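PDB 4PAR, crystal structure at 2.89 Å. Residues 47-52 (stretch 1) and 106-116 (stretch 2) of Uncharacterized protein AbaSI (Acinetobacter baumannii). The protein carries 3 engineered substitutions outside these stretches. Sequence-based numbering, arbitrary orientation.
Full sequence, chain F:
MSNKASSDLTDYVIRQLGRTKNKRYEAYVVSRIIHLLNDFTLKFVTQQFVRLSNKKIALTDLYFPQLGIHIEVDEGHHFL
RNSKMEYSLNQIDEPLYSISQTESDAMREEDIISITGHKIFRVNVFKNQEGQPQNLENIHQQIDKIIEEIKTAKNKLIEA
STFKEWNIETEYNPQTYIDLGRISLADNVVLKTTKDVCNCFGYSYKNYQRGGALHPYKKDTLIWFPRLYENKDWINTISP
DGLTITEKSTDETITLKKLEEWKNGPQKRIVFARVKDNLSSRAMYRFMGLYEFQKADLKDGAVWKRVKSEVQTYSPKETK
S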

# COMPACT_ATOMS: atom_id res chain seq x y z
N GLN F 47 8.37 17.11 -11.81
CA GLN F 47 8.95 16.59 -10.57
C GLN F 47 10.12 15.67 -10.87
O GLN F 47 10.22 14.57 -10.31
N GLN F 48 11.00 16.13 -11.74
CA GLN F 48 12.17 15.35 -12.12
C GLN F 48 13.19 15.41 -11.01
O GLN F 48 13.62 16.50 -10.61
N PHE F 49 13.58 14.24 -10.50
CA PHE F 49 14.64 14.14 -9.50
C PHE F 49 16.00 14.46 -10.10
O PHE F 49 16.35 13.94 -11.16
N VAL F 50 16.77 15.31 -9.42
CA VAL F 50 18.12 15.64 -9.88
C VAL F 50 19.14 15.51 -8.75
O VAL F 50 18.78 15.53 -7.58
N ARG F 51 20.41 15.38 -9.11
CA ARG F 51 21.46 15.23 -8.10
C ARG F 51 22.38 16.43 -8.08
O ARG F 51 23.08 16.71 -9.06
N LEU F 52 22.37 17.14 -6.96
CA LEU F 52 23.17 18.35 -6.80
C LEU F 52 24.65 18.02 -6.63
O LEU F 52 25.05 16.85 -6.63
N ALA F 106 16.06 7.00 1.07
CA ALA F 106 14.84 6.25 0.86
C ALA F 106 14.48 6.22 -0.62
O ALA F 106 13.92 5.25 -1.13
N MET F 107 14.82 7.31 -1.31
CA MET F 107 14.46 7.51 -2.71
C MET F 107 15.55 7.10 -3.70
O MET F 107 15.47 7.43 -4.88
N ARG F 108 16.60 6.42 -3.21
CA ARG F 108 17.70 5.97 -4.06
C ARG F 108 17.26 5.29 -5.36
O ARG F 108 17.86 5.51 -6.42
N GLU F 109 16.21 4.48 -5.28
CA GLU F 109 15.75 3.70 -6.42
C GLU F 109 15.21 4.57 -7.56
O GLU F 109 15.11 4.13 -8.70
N GLU F 110 14.90 5.83 -7.24
CA GLU F 110 14.29 6.74 -8.20
C GLU F 110 15.24 7.11 -9.32
O GLU F 110 16.44 6.89 -9.22
N ASP F 111 14.70 7.67 -10.40
CA ASP F 111 15.52 7.99 -11.56
C ASP F 111 16.08 9.37 -11.36
O ASP F 111 15.40 10.38 -11.55
N ILE F 112 17.37 9.41 -11.06
CA ILE F 112 18.03 10.63 -10.64
C ILE F 112 19.10 10.95 -11.66
O ILE F 112 19.97 10.14 -11.93
N ILE F 113 19.01 12.14 -12.24
CA ILE F 113 19.90 12.47 -13.34
C ILE F 113 20.89 13.56 -12.97
O ILE F 113 20.84 14.13 -11.88
N SER F 114 21.78 13.86 -13.90
CA SER F 114 22.80 14.87 -13.69
C SER F 114 22.35 16.14 -14.37
O SER F 114 21.92 16.10 -15.52
N ILE F 115 22.42 17.25 -13.65
CA ILE F 115 21.98 18.54 -14.19
C ILE F 115 23.12 19.35 -14.76
O ILE F 115 22.93 20.51 -15.15
N THR F 116 24.32 18.76 -14.80
CA THR F 116 25.48 19.47 -15.31
C THR F 116 25.24 19.94 -16.73
O THR F 116 24.98 19.15 -17.64

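The two stretches run parallel, with Val50 paired to Ile113, and bury 583 Å² between them, most of it on aliphatic and aromatic residues. Phe49 gives up the largest share. Its CA-to-CB bond points toward the second stretch, and chi1 in m (-72°) with chi2 at -80° lays the ring against the Met107–Glu110 turn. Glu110 CB sits over one ring face, while the extended Met107 side chain (m, t, t) approaches obliquely, placing SD 3.8 Å from Phe49 CE1 and 4.9 Å from the ring centroid. At the base of the ring, Phe49 CB lies 4.1 Å from CG1 of Ile112 (m, t).

Val50 and Ile113 project from the same face of the sheet. Val50, with chi1 in m, brings CG1 to 4.2 Å from Ile113 CG1 and to 3.5 Å from CG2 of Ile115, whose CB points toward the first stretch. Val50 CG1 thus touches two isoleucines that are two residues apart, and the rotamer of Ile113 (p, t) lets its end come nearer than its CB direction suggests.

Arg51 projects from the other face. Its side chain is extended through chi2 (t, t) and then bends at chi3 (m), so that NH2 comes within 3.5 Å of Ile112 CD1, a van der Waals contact in which the methyl lies oblique to the guanidinium.

The backbone joins the two strands through Arg51 N to Ile113 O at 3.1 Å and a weak hydrogen bond from Ile113 N to Phe49 O at 3.4 Å. Gln48 lies at the polar edge. Its chi1 t, chi2 p conformation carries the amide forward along its own strand, where NE2 donates to Phe49 O at 2.9 Å. The same NE2 lies 3.2 Å from Asp111 O and 4.1 Å from Asp111 OD2, bringing the amide close to the second stretch.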

# COMPACT_ATOMS: atom_id res chain seq x y z
CB GLN F 47 7.88 15.87 -9.75
CG GLN F 47 6.71 16.76 -9.41
CD GLN F 47 5.75 16.10 -8.47
OE1 GLN F 47 5.97 14.97 -8.02
NE2 GLN F 47 4.65 16.79 -8.17
CB GLN F 48 12.78 15.87 -13.42
CG GLN F 48 14.09 15.23 -13.79
CD GLN F 48 13.97 13.75 -14.07
OE1 GLN F 48 13.20 13.33 -14.93
NE2 GLN F 48 14.72 12.94 -13.33
CB PHE F 49 14.67 12.75 -8.88
CG PHE F 49 13.54 12.46 -7.95
CD1 PHE F 49 13.56 12.93 -6.65
CD2 PHE F 49 12.46 11.70 -8.37
CE1 PHE F 49 12.52 12.66 -5.78
CE2 PHE F 49 11.41 11.42 -7.51
CZ PHE F 49 11.44 11.90 -6.21
CB VAL F 50 18.19 17.06 -10.44
CG1 VAL F 50 17.21 17.20 -11.59
CG2 VAL F 50 17.90 18.07 -9.36
CB ARG F 51 22.26 13.96 -8.36
CG ARG F 51 23.25 13.66 -7.27
CD ARG F 51 23.86 12.29 -7.46
NE ARG F 51 22.87 11.23 -7.42
CZ ARG F 51 22.40 10.69 -6.29
NH1 ARG F 51 22.84 11.13 -5.12
NH2 ARG F 51 21.50 9.72 -6.34
CB LEU F 52 22.71 19.16 -5.60
CG LEU F 52 21.24 19.54 -5.44
CD1 LEU F 52 21.10 20.36 -4.17
CD2 LEU F 52 20.77 20.33 -6.65
CB ALA F 106 13.70 6.84 1.67
CB MET F 107 14.05 8.96 -2.92
CG MET F 107 12.86 9.32 -2.04
SD MET F 107 12.06 10.89 -2.40
CE MET F 107 10.98 11.01 -0.97
CB ARG F 108 18.59 4.98 -3.30
CG ARG F 108 19.14 5.49 -1.99
CD ARG F 108 20.09 4.47 -1.38
NE ARG F 108 19.47 3.15 -1.28
CZ ARG F 108 18.93 2.66 -0.17
NH1 ARG F 108 18.92 3.39 0.94
NH2 ARG F 108 18.40 1.45 -0.17
CB GLU F 109 14.66 2.71 -5.98
CG GLU F 109 15.09 1.76 -4.87
CD GLU F 109 14.04 0.69 -4.57
OE1 GLU F 109 12.91 0.79 -5.10
OE2 GLU F 109 14.34 -0.24 -3.80
CB GLU F 110 13.80 8.02 -7.50
CG GLU F 110 12.68 7.80 -6.50
CD GLU F 110 11.41 7.26 -7.13
OE1 GLU F 110 11.24 7.42 -8.36
OE2 GLU F 110 10.58 6.69 -6.39
CB ASP F 111 14.69 7.93 -12.85
CG ASP F 111 15.47 8.36 -14.07
OD1 ASP F 111 16.63 7.92 -14.23
OD2 ASP F 111 14.93 9.14 -14.89
CB ILE F 112 18.63 10.48 -9.25
CG1 ILE F 112 17.57 9.93 -8.28
CG2 ILE F 112 19.20 11.80 -8.77
CD1 ILE F 112 18.02 9.78 -6.86
CB ILE F 113 19.11 12.91 -14.57
CG1 ILE F 113 18.40 14.24 -14.30
CG2 ILE F 113 18.11 11.84 -14.97
CD1 ILE F 113 17.79 14.84 -15.53
CB SER F 114 24.15 14.41 -14.24
OG SER F 114 25.07 15.48 -14.25
CB ILE F 115 21.26 19.38 -13.13
CG1 ILE F 115 21.90 19.19 -11.75
CG2 ILE F 115 19.81 19.00 -13.07
CD1 ILE F 115 23.09 20.09 -11.49
CB THR F 116 26.73 18.58 -15.28
OG1 THR F 116 26.98 18.13 -13.94
CG2 THR F 116 27.93 19.36 -15.78